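PDB 7ADK: putative immunoglobulin-blocking virulence protein, which probably acts as a virulence factor that blocks host immunoglobulin, working with a partner lipoprotein. Local coordinates for residues E382-K387 / I396-L401; W515-L520 / E583-G588; L554-E559 / E567-G572. One frame throughout, in Å; residues are numbered along the deposited sequence.

Interaction 1 of 3, residues E382-K387 / I396-L401; sequences EPYSKK and IRFSKL
Tyr-384 and Phe-398 carry nearly all of the contact between the short helix 381-387 and the strand 396-403, meeting as an offset stack. Their ring planes are only 12° from parallel, and the centroids of the Tyr-384 and Phe-398 rings are 4.4 Å apart. The root of the tyrosine does the covering: Tyr-384 CG stands above the middle of the Phe-398 ring, whereas Phe-398 CD2 lies toward the rim of the Tyr-384 face. Tyr-384 CB extends the overlap, approaching Phe-398 CD1 to 3.6 Å and making a CH-pi contact over the same face. In Tyr-384, CG lies anti to the carbonyl carbon (chi1 -61°); Phe-398 adopts the same setting, and the two side chains cross at about a right angle while their rings remain nearly flush.

This compact pair contrasts with the outer side of the helix, where Glu-382 and Lys-386 stand exposed to solvent. One turn apart, they form a salt bridge in which Lys-386 NZ meets Glu-382 OE2 at 2.8 Å. The carbonyl oxygen of Glu-382 is gripped twice, by Lys-386 N at 3.0 Å and by Ser-385 OG at 2.7 Å, the hydroxyl donating onto a lone pair of that oxygen, in the carbonyl plane. Polar bonds thus secure the helix within itself, while no hydrogen bond joins residues 382-387 to 396-401; just before the first of these, Ser-381 OG is hydrogen-bonded to Phe-398 N. The phenol oxygen of Tyr-384 is hydrogen-bonded to Glu-444.

Strand 396-403 runs antiparallel between strands 375-379 and 415-422 of a mixed sheet. On the face turned to the short helix, Phe-398 also packs against Leu-419 of strand 415-422 and Leu-439 of helix 426-442, which places the aromatic stack beside the seam between this longer helix and the sheet.

Interaction 2 of 3, residues W515-L520 / E583-G588; sequences WSYNPL and EPFFQG
Phe-585 points an edge at the face of Tyr-517, and the neighbouring Phe-586 reaches the outer end of the same tyrosine. In the first pair, an edge-to-face arrangement, Phe-585 CE1 sits 3.7 Å above the plane of the Tyr-517 ring, over its centre. The planes are inclined at 59°, the centroids of the Tyr-517 and Phe-585 rings are 5.0 Å apart, and the two side chains slide past one another in opposite directions. Phe-586 comes at a slant: its CD1 lies 3.6 Å from Tyr-517 OH, and its CE1 is 4.1 Å from Tyr-517 CE2. Different first torsions bring these consecutive phenylalanines to one target, since CG is opposite the backbone N in Phe-585 (chi1 -176°) but opposite the carbonyl carbon in Phe-586 (chi1 -62°). Just beyond the tyrosine, Asn-518 OD1 accepts the N-H of Leu-520 in an Asx turn that leads into the 3-10 segment at Pro-519 and Leu-520.

The buried cluster lies at strand 516-517, an edge strand of this chain's parallel sheet. Phe-551 adds a further ring beside Tyr-517 and Phe-585, helix 567-579 supplies Val-576 and Met-575, and Leu-504 of strand 502-506 packs on Phe-585.

Interaction 3 of 3, residues L554-E559 / E567-G572; sequences LAFDQE and ERINDG
Phe-556 and Ile-569 mark the closest approach of the two backbones, with their CA atoms 7.4 Å apart. Residues 554-555 end a strand, the chain then runs extended through Phe-556 and Asp-557, and a 3-10 turn takes it over Gln-558 and Glu-559. There it lies farther from the opening turns of helix 567-579, the CA atoms of Glu-559 and Arg-568 being 9.5 Å apart.

The ring of Phe-556 fills the closer end. Ile-569 CG2 lies over one face, 3.9 Å from the centroid of the Phe-556 ring and 14° off its normal, a CH-pi contact. The other branch, Ile-569 CG1, approaches Phe-556 CD1 to 4.0 Å. Near the ring plane, Phe-556 CZ meets Gly-572 C at 4.1 Å; with no side chain on the glycine, the ring edge packs directly on the helix backbone. At the wider end, Arg-568 CD passes the carbonyl oxygen of Glu-559 at 4.4 Å, but the charged ends stay apart: Arg-568 NH1 forms its salt bridge with Asp-560.

Nearby, Asp-557 and Gln-558 also pack on Gly-681 of the neighbouring lipoprotein chain. Since no hydrogen bond or salt bridge crosses between the two segments, their association here rests on apolar fit around one buried phenylalanine, while Arg-568 pairs with Asp-560 and Asp-557 with Lys-464.

Interaction 1 comes first along the chain and stands apart in the mixed sheet, its centre 34 Å from that of interaction 2 and 39 Å from that of interaction 3. The other two adjoin, with centres 13 Å apart: strands 516-517 and 553-555 are parallel neighbours in one sheet, and Tyr-517 O and Ala-555 N, 3.0 Å apart, probably share a hydrogen bond. Helix 567-579 serves both, its start in interaction 3 and its later residues beside interaction 2. In sequence, interaction 3 falls wholly between residues 515-520 and 583-588. The two contacts thus belong to one packing region, the parallel sheet with helix 567-579 against it, remote from interaction 1.

Interaction 1 of 3, residues E382-K387 / I396-L401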
loop_
_atom_site.group_PDB
_atom_site.type_symbol
_atom_site.label_atom_id
_atom_site.label_comp_id
_atom_site.label_asym_id
_atom_site.label_seq_id
_atom_site.Cartn_x
_atom_site.Cartn_y
_atom_site.Cartn_z
ATOM N N GLU A 382 -28.415 5.027 30.276
ATOM C CA GLU A 382 -28.950 4.066 31.255
ATOM C C GLU A 382 -30.486 3.876 31.203
ATOM O O GLU A 382 -30.907 2.755 30.904
ATOM C CB GLU A 382 -28.388 4.402 32.646
ATOM C CG GLU A 382 -28.942 3.588 33.819
ATOM C CD GLU A 382 -28.599 2.088 33.773
ATOM O OE1 GLU A 382 -27.590 1.695 33.148
ATOM O OE2 GLU A 382 -29.323 1.297 34.416
ATOM N N PRO A 383 -31.345 4.902 31.382
ATOM C CA PRO A 383 -32.785 4.785 31.142
ATOM C C PRO A 383 -33.157 4.164 29.789
ATOM O O PRO A 383 -34.025 3.298 29.727
ATOM C CB PRO A 383 -33.338 6.203 31.228
ATOM C CG PRO A 383 -32.371 6.921 32.154
ATOM C CD PRO A 383 -31.050 6.214 31.928
ATOM N N TYR A 384 -32.496 4.573 28.706
ATOM C CA TYR A 384 -32.752 4.057 27.366
ATOM C C TYR A 384 -32.286 2.601 27.217
ATOM O O TYR A 384 -33.001 1.808 26.623
ATOM C CB TYR A 384 -32.126 4.980 26.319
ATOM C CG TYR A 384 -32.656 6.401 26.330
ATOM C CD1 TYR A 384 -33.815 6.750 25.630
ATOM C CD2 TYR A 384 -31.991 7.390 27.055
ATOM C CE1 TYR A 384 -34.311 8.064 25.669
ATOM C CE2 TYR A 384 -32.491 8.700 27.125
ATOM C CZ TYR A 384 -33.661 9.046 26.433
ATOM O OH TYR A 384 -34.148 10.309 26.512
ATOM N N SER A 385 -31.165 2.203 27.816
ATOM C CA SER A 385 -30.666 0.822 27.828
ATOM C C SER A 385 -31.575 -0.142 28.579
ATOM O O SER A 385 -31.668 -1.312 28.219
ATOM C CB SER A 385 -29.263 0.776 28.428
ATOM O OG SER A 385 -29.258 0.846 29.836
ATOM N N LYS A 386 -32.266 0.365 29.603
ATOM C CA LYS A 386 -33.250 -0.325 30.433
ATOM C C LYS A 386 -34.600 -0.420 29.727
ATOM O O LYS A 386 -35.251 -1.455 29.801
ATOM C CB LYS A 386 -33.323 0.444 31.761
ATOM C CG LYS A 386 -33.946 -0.348 32.912
ATOM C CD LYS A 386 -34.062 0.478 34.202
ATOM C CE LYS A 386 -32.762 1.133 34.693
ATOM N NZ LYS A 386 -31.745 0.157 35.123
ATOM N N LYS A 387 -35.010 0.619 28.995
ATOM C CA LYS A 387 -36.229 0.634 28.172
ATOM C C LYS A 387 -36.115 -0.268 26.944
ATOM O O LYS A 387 -36.982 -1.103 26.725
ATOM C CB LYS A 387 -36.587 2.081 27.802
ATOM C CG LYS A 387 -37.887 2.175 26.990
ATOM C CD LYS A 387 -38.491 3.581 26.967
ATOM C CE LYS A 387 -39.098 3.950 28.322
ATOM N NZ LYS A 387 -39.815 5.223 28.297
ATOM N N ILE A 396 -24.565 1.057 21.182
ATOM C CA ILE A 396 -25.650 2.040 21.155
ATOM C C ILE A 396 -25.433 2.968 22.355
ATOM O O ILE A 396 -25.266 2.473 23.464
ATOM C CB ILE A 396 -27.014 1.307 21.250
ATOM C CG1 ILE A 396 -27.337 0.470 20.002
ATOM C CG2 ILE A 396 -28.175 2.267 21.516
ATOM C CD1 ILE A 396 -28.263 -0.693 20.253
ATOM N N ARG A 397 -25.448 4.289 22.168
ATOM C CA ARG A 397 -25.380 5.301 23.241
ATOM C C ARG A 397 -26.358 6.452 23.029
ATOM O O ARG A 397 -26.577 6.873 21.899
ATOM C CB ARG A 397 -23.971 5.871 23.356
ATOM C CG ARG A 397 -23.004 5.032 24.181
ATOM C CD ARG A 397 -21.684 5.778 24.350
ATOM N NE ARG A 397 -21.872 7.018 25.120
ATOM C CZ ARG A 397 -21.700 8.266 24.734
ATOM N NH1 ARG A 397 -22.007 9.201 25.571
ATOM N NH2 ARG A 397 -21.266 8.616 23.564
ATOM N N PHE A 398 -26.877 7.019 24.112
ATOM C CA PHE A 398 -27.636 8.270 24.112
ATOM C C PHE A 398 -26.929 9.305 24.993
ATOM O O PHE A 398 -26.593 9.026 26.142
ATOM C CB PHE A 398 -29.073 8.043 24.589
ATOM C CG PHE A 398 -29.953 7.197 23.693
ATOM C CD1 PHE A 398 -29.819 5.802 23.681
ATOM C CD2 PHE A 398 -30.938 7.803 22.894
ATOM C CE1 PHE A 398 -30.662 5.021 22.874
ATOM C CE2 PHE A 398 -31.793 7.021 22.106
ATOM C CZ PHE A 398 -31.657 5.626 22.100
ATOM N N SER A 399 -26.733 10.517 24.491
ATOM C CA SER A 399 -26.161 11.628 25.249
ATOM C C SER A 399 -26.990 12.892 25.080
ATOM O O SER A 399 -27.612 13.114 24.055
ATOM C CB SER A 399 -24.687 11.837 24.918
ATOM O OG SER A 399 -24.437 12.136 23.604
ATOM N N LYS A 400 -27.019 13.725 26.110
ATOM C CA LYS A 400 -27.730 15.003 26.166
ATOM C C LYS A 400 -26.709 16.126 26.013
ATOM O O LYS A 400 -25.716 16.137 26.723
ATOM C CB LYS A 400 -28.473 15.073 27.511
ATOM C CG LYS A 400 -29.418 16.274 27.674
ATOM C CD LYS A 400 -30.748 16.181 26.913
ATOM C CE LYS A 400 -31.643 15.020 27.367
ATOM N NZ LYS A 400 -32.101 15.149 28.759
ATOM N N LEU A 401 -26.943 17.068 25.113
ATOM C CA LEU A 401 -26.233 18.343 25.052
ATOM C C LEU A 401 -27.130 19.443 25.621
ATOM O O LEU A 401 -28.297 19.501 25.254
ATOM C CB LEU A 401 -25.860 18.670 23.600
ATOM C CG LEU A 401 -24.442 18.253 23.204
ATOM C CD1 LEU A 401 -24.245 16.748 23.146
ATOM C CD2 LEU A 401 -24.117 18.809 21.835
#

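Interaction 2 of 3, residues W515-L520 / E583-G588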
loop_
_atom_site.group_PDB
_atom_site.type_symbol
_atom_site.label_atom_id
_atom_site.label_comp_id
_atom_site.label_asym_id
_atom_site.label_seq_id
_atom_site.Cartn_x
_atom_site.Cartn_y
_atom_site.Cartn_z
ATOM N N TRP A 515 -12.863 9.615 -3.302
ATOM C CA TRP A 515 -13.956 10.079 -2.447
ATOM C C TRP A 515 -14.971 10.734 -3.373
ATOM O O TRP A 515 -14.643 11.688 -4.082
ATOM C CB TRP A 515 -13.497 11.085 -1.378
ATOM C CG TRP A 515 -12.950 10.512 -0.113
ATOM C CD1 TRP A 515 -11.686 10.649 0.339
ATOM C CD2 TRP A 515 -13.659 9.761 0.912
ATOM N NE1 TRP A 515 -11.539 9.966 1.524
ATOM C CE2 TRP A 515 -12.711 9.347 1.886
ATOM C CE3 TRP A 515 -15.000 9.370 1.111
ATOM C CZ2 TRP A 515 -13.053 8.475 2.918
ATOM C CZ3 TRP A 515 -15.365 8.552 2.193
ATOM C CH2 TRP A 515 -14.385 8.075 3.071
ATOM N N SER A 516 -16.211 10.251 -3.362
ATOM C CA SER A 516 -17.269 10.767 -4.230
ATOM C C SER A 516 -18.521 11.107 -3.438
ATOM O O SER A 516 -18.785 10.506 -2.402
ATOM C CB SER A 516 -17.646 9.743 -5.285
ATOM O OG SER A 516 -16.557 9.157 -5.940
ATOM N N TYR A 517 -19.345 11.994 -3.967
ATOM C CA TYR A 517 -20.727 12.154 -3.548
ATOM C C TYR A 517 -21.607 12.190 -4.788
ATOM O O TYR A 517 -21.177 12.601 -5.867
ATOM C CB TYR A 517 -20.891 13.388 -2.650
ATOM C CG TYR A 517 -20.674 14.739 -3.306
ATOM C CD1 TYR A 517 -19.372 15.206 -3.508
ATOM C CD2 TYR A 517 -21.762 15.543 -3.686
ATOM C CE1 TYR A 517 -19.141 16.471 -4.071
ATOM C CE2 TYR A 517 -21.538 16.804 -4.267
ATOM C CZ TYR A 517 -20.225 17.282 -4.442
ATOM O OH TYR A 517 -20.006 18.528 -4.914
ATOM N N ASN A 518 -22.850 11.752 -4.640
ATOM C CA ASN A 518 -23.866 12.024 -5.641
ATOM C C ASN A 518 -24.411 13.434 -5.372
ATOM O O ASN A 518 -24.923 13.672 -4.281
ATOM C CB ASN A 518 -24.936 10.926 -5.596
ATOM C CG ASN A 518 -25.860 10.961 -6.793
ATOM O OD1 ASN A 518 -26.237 12.006 -7.279
ATOM N ND2 ASN A 518 -26.249 9.832 -7.307
ATOM N N PRO A 519 -24.346 14.391 -6.310
ATOM C CA PRO A 519 -24.825 15.734 -6.028
ATOM C C PRO A 519 -26.335 15.794 -5.782
ATOM O O PRO A 519 -26.782 16.605 -4.983
ATOM C CB PRO A 519 -24.367 16.562 -7.216
ATOM C CG PRO A 519 -24.259 15.565 -8.360
ATOM C CD PRO A 519 -23.791 14.303 -7.649
ATOM N N LEU A 520 -27.117 14.866 -6.332
ATOM C CA LEU A 520 -28.550 14.743 -6.068
ATOM C C LEU A 520 -28.869 14.261 -4.643
ATOM O O LEU A 520 -29.938 14.564 -4.133
ATOM C CB LEU A 520 -29.160 13.797 -7.109
ATOM C CG LEU A 520 -28.953 14.238 -8.565
ATOM C CD1 LEU A 520 -29.326 13.101 -9.494
ATOM C CD2 LEU A 520 -29.804 15.456 -8.889
ATOM N N GLU A 583 -21.498 28.354 -2.310
ATOM C CA GLU A 583 -21.275 27.649 -1.046
ATOM C C GLU A 583 -19.939 26.886 -1.031
ATOM O O GLU A 583 -19.594 26.268 -2.034
ATOM C CB GLU A 583 -22.372 26.611 -0.787
ATOM C CG GLU A 583 -23.814 27.118 -0.859
ATOM C CD GLU A 583 -24.840 25.990 -0.677
ATOM O OE1 GLU A 583 -24.553 25.027 0.070
ATOM O OE2 GLU A 583 -25.948 26.067 -1.241
ATOM N N PRO A 584 -19.214 26.806 0.100
ATOM C CA PRO A 584 -17.894 26.174 0.149
ATOM C C PRO A 584 -17.827 24.683 -0.202
ATOM O O PRO A 584 -16.834 24.227 -0.751
ATOM C CB PRO A 584 -17.412 26.373 1.576
ATOM C CG PRO A 584 -18.185 27.572 2.091
ATOM C CD PRO A 584 -19.511 27.473 1.357
ATOM N N PHE A 585 -18.853 23.889 0.108
ATOM C CA PHE A 585 -18.828 22.438 -0.147
ATOM C C PHE A 585 -18.838 22.116 -1.641
ATOM O O PHE A 585 -18.153 21.211 -2.111
ATOM C CB PHE A 585 -20.003 21.741 0.553
ATOM C CG PHE A 585 -19.977 20.229 0.421
ATOM C CD1 PHE A 585 -20.666 19.587 -0.623
ATOM C CD2 PHE A 585 -19.208 19.462 1.311
ATOM C CE1 PHE A 585 -20.591 18.199 -0.766
ATOM C CE2 PHE A 585 -19.137 18.073 1.164
ATOM C CZ PHE A 585 -19.830 17.439 0.127
ATOM N N PHE A 586 -19.599 22.873 -2.428
ATOM C CA PHE A 586 -19.716 22.681 -3.876
ATOM C C PHE A 586 -18.523 23.220 -4.675
ATOM O O PHE A 586 -18.492 23.096 -5.895
ATOM C CB PHE A 586 -21.066 23.221 -4.356
ATOM C CG PHE A 586 -22.220 22.474 -3.736
ATOM C CD1 PHE A 586 -22.395 21.108 -3.985
ATOM C CD2 PHE A 586 -23.050 23.106 -2.808
ATOM C CE1 PHE A 586 -23.413 20.389 -3.343
ATOM C CE2 PHE A 586 -24.050 22.388 -2.146
ATOM C CZ PHE A 586 -24.242 21.030 -2.415
ATOM N N GLN A 587 -17.511 23.760 -3.999
ATOM C CA GLN A 587 -16.293 24.276 -4.618
ATOM C C GLN A 587 -15.158 23.254 -4.715
ATOM O O GLN A 587 -14.127 23.529 -5.314
ATOM C CB GLN A 587 -15.844 25.539 -3.884
ATOM C CG GLN A 587 -16.844 26.672 -4.138
ATOM C CD GLN A 587 -16.783 27.790 -3.120
ATOM O OE1 GLN A 587 -15.846 27.958 -2.362
ATOM N NE2 GLN A 587 -17.787 28.621 -3.086
ATOM N N GLY A 588 -15.300 22.061 -4.154
ATOM C CA GLY A 588 -14.201 21.101 -4.081
ATOM C C GLY A 588 -13.058 21.553 -3.167
ATOM O O GLY A 588 -13.237 22.409 -2.308
#

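Interaction 3 of 3, residues L554-E559 / E567-G572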
loop_
_atom_site.group_PDB
_atom_site.type_symbol
_atom_site.label_atom_id
_atom_site.label_comp_id
_atom_site.label_asym_id
_atom_site.label_seq_id
_atom_site.Cartn_x
_atom_site.Cartn_y
_atom_site.Cartn_z
ATOM N N LEU A 554 -17.812 14.019 -8.660
ATOM C CA LEU A 554 -19.251 13.793 -8.712
ATOM C C LEU A 554 -19.523 12.389 -9.266
ATOM O O LEU A 554 -19.088 12.077 -10.368
ATOM C CB LEU A 554 -19.913 14.864 -9.593
ATOM C CG LEU A 554 -19.672 16.317 -9.187
ATOM C CD1 LEU A 554 -20.476 17.233 -10.092
ATOM C CD2 LEU A 554 -20.079 16.555 -7.748
ATOM N N ALA A 555 -20.249 11.550 -8.529
ATOM C CA ALA A 555 -20.549 10.168 -8.906
ATOM C C ALA A 555 -22.060 9.909 -8.945
ATOM O O ALA A 555 -22.700 9.832 -7.907
ATOM C CB ALA A 555 -19.846 9.213 -7.948
ATOM N N PHE A 556 -22.640 9.745 -10.129
ATOM C CA PHE A 556 -24.062 9.444 -10.301
ATOM C C PHE A 556 -24.355 7.943 -10.141
ATOM O O PHE A 556 -23.495 7.110 -10.421
ATOM C CB PHE A 556 -24.534 10.027 -11.632
ATOM C CG PHE A 556 -24.467 11.540 -11.663
ATOM C CD1 PHE A 556 -25.554 12.291 -11.187
ATOM C CD2 PHE A 556 -23.322 12.201 -12.136
ATOM C CE1 PHE A 556 -25.508 13.693 -11.205
ATOM C CE2 PHE A 556 -23.276 13.604 -12.154
ATOM C CZ PHE A 556 -24.369 14.351 -11.693
ATOM N N ASP A 557 -25.551 7.593 -9.677
ATOM C CA ASP A 557 -25.965 6.211 -9.423
ATOM C C ASP A 557 -26.914 5.700 -10.526
ATOM O O ASP A 557 -27.354 6.453 -11.394
ATOM C CB ASP A 557 -26.525 6.079 -7.991
ATOM C CG ASP A 557 -26.358 4.676 -7.376
ATOM O OD1 ASP A 557 -25.973 3.725 -8.095
ATOM O OD2 ASP A 557 -26.588 4.521 -6.152
ATOM N N GLN A 558 -27.212 4.403 -10.555
ATOM C CA GLN A 558 -27.933 3.790 -11.678
ATOM C C GLN A 558 -29.355 4.323 -11.881
ATOM O O GLN A 558 -29.780 4.494 -13.017
ATOM C CB GLN A 558 -27.955 2.265 -11.550
ATOM C CG GLN A 558 -28.561 1.543 -12.763
ATOM C CD GLN A 558 -27.882 1.873 -14.096
ATOM O OE1 GLN A 558 -26.913 1.264 -14.516
ATOM N NE2 GLN A 558 -28.369 2.836 -14.834
ATOM N N GLU A 559 -30.070 4.622 -10.803
ATOM C CA GLU A 559 -31.426 5.173 -10.798
ATOM C C GLU A 559 -31.524 6.641 -11.279
ATOM O O GLU A 559 -32.612 7.215 -11.318
ATOM C CB GLU A 559 -32.050 4.949 -9.407
ATOM C CG GLU A 559 -31.266 5.494 -8.193
ATOM C CD GLU A 559 -30.408 4.433 -7.472
ATOM O OE1 GLU A 559 -29.757 3.612 -8.143
ATOM O OE2 GLU A 559 -30.398 4.398 -6.224
ATOM N N GLU A 567 -31.700 14.270 -18.166
ATOM C CA GLU A 567 -32.296 15.351 -17.393
ATOM C C GLU A 567 -31.828 15.389 -15.930
ATOM O O GLU A 567 -31.291 16.409 -15.495
ATOM C CB GLU A 567 -33.812 15.208 -17.559
ATOM C CG GLU A 567 -34.654 16.294 -16.932
ATOM C CD GLU A 567 -36.163 16.105 -17.103
ATOM O OE1 GLU A 567 -36.622 15.393 -18.024
ATOM O OE2 GLU A 567 -36.918 16.714 -16.313
ATOM N N ARG A 568 -31.931 14.272 -15.197
ATOM C CA ARG A 568 -31.549 14.210 -13.779
ATOM C C ARG A 568 -30.059 14.463 -13.561
ATOM O O ARG A 568 -29.688 15.060 -12.560
ATOM C CB ARG A 568 -31.980 12.871 -13.172
ATOM C CG ARG A 568 -32.393 13.004 -11.712
ATOM C CD ARG A 568 -32.578 11.645 -11.033
ATOM N NE ARG A 568 -33.370 11.759 -9.798
ATOM C CZ ARG A 568 -33.067 11.375 -8.573
ATOM N NH1 ARG A 568 -31.974 10.777 -8.245
ATOM N NH2 ARG A 568 -33.895 11.609 -7.616
ATOM N N ILE A 569 -29.201 14.055 -14.499
ATOM C CA ILE A 569 -27.765 14.324 -14.446
ATOM C C ILE A 569 -27.479 15.802 -14.713
ATOM O O ILE A 569 -26.754 16.400 -13.939
ATOM C CB ILE A 569 -26.976 13.380 -15.368
ATOM C CG1 ILE A 569 -27.128 11.923 -14.894
ATOM C CG2 ILE A 569 -25.502 13.765 -15.374
ATOM C CD1 ILE A 569 -26.611 10.883 -15.851
ATOM N N ASN A 570 -28.045 16.439 -15.735
ATOM C CA ASN A 570 -27.827 17.864 -15.988
ATOM C C ASN A 570 -28.320 18.789 -14.860
ATOM O O ASN A 570 -27.708 19.831 -14.625
ATOM C CB ASN A 570 -28.483 18.233 -17.318
ATOM C CG ASN A 570 -27.602 17.887 -18.487
ATOM O OD1 ASN A 570 -26.702 18.616 -18.847
ATOM N ND2 ASN A 570 -27.830 16.779 -19.114
ATOM N N ASP A 571 -29.397 18.414 -14.156
ATOM C CA ASP A 571 -29.816 19.046 -12.894
ATOM C C ASP A 571 -28.739 18.857 -11.816
ATOM O O ASP A 571 -28.195 19.829 -11.297
ATOM C CB ASP A 571 -31.143 18.452 -12.378
ATOM C CG ASP A 571 -32.423 18.855 -13.122
ATOM O OD1 ASP A 571 -32.525 19.969 -13.685
ATOM O OD2 ASP A 571 -33.395 18.068 -13.072
ATOM N N GLY A 572 -28.370 17.610 -11.504
ATOM C CA GLY A 572 -27.370 17.324 -10.479
ATOM C C GLY A 572 -26.016 17.978 -10.747
ATOM O O GLY A 572 -25.348 18.414 -9.814
#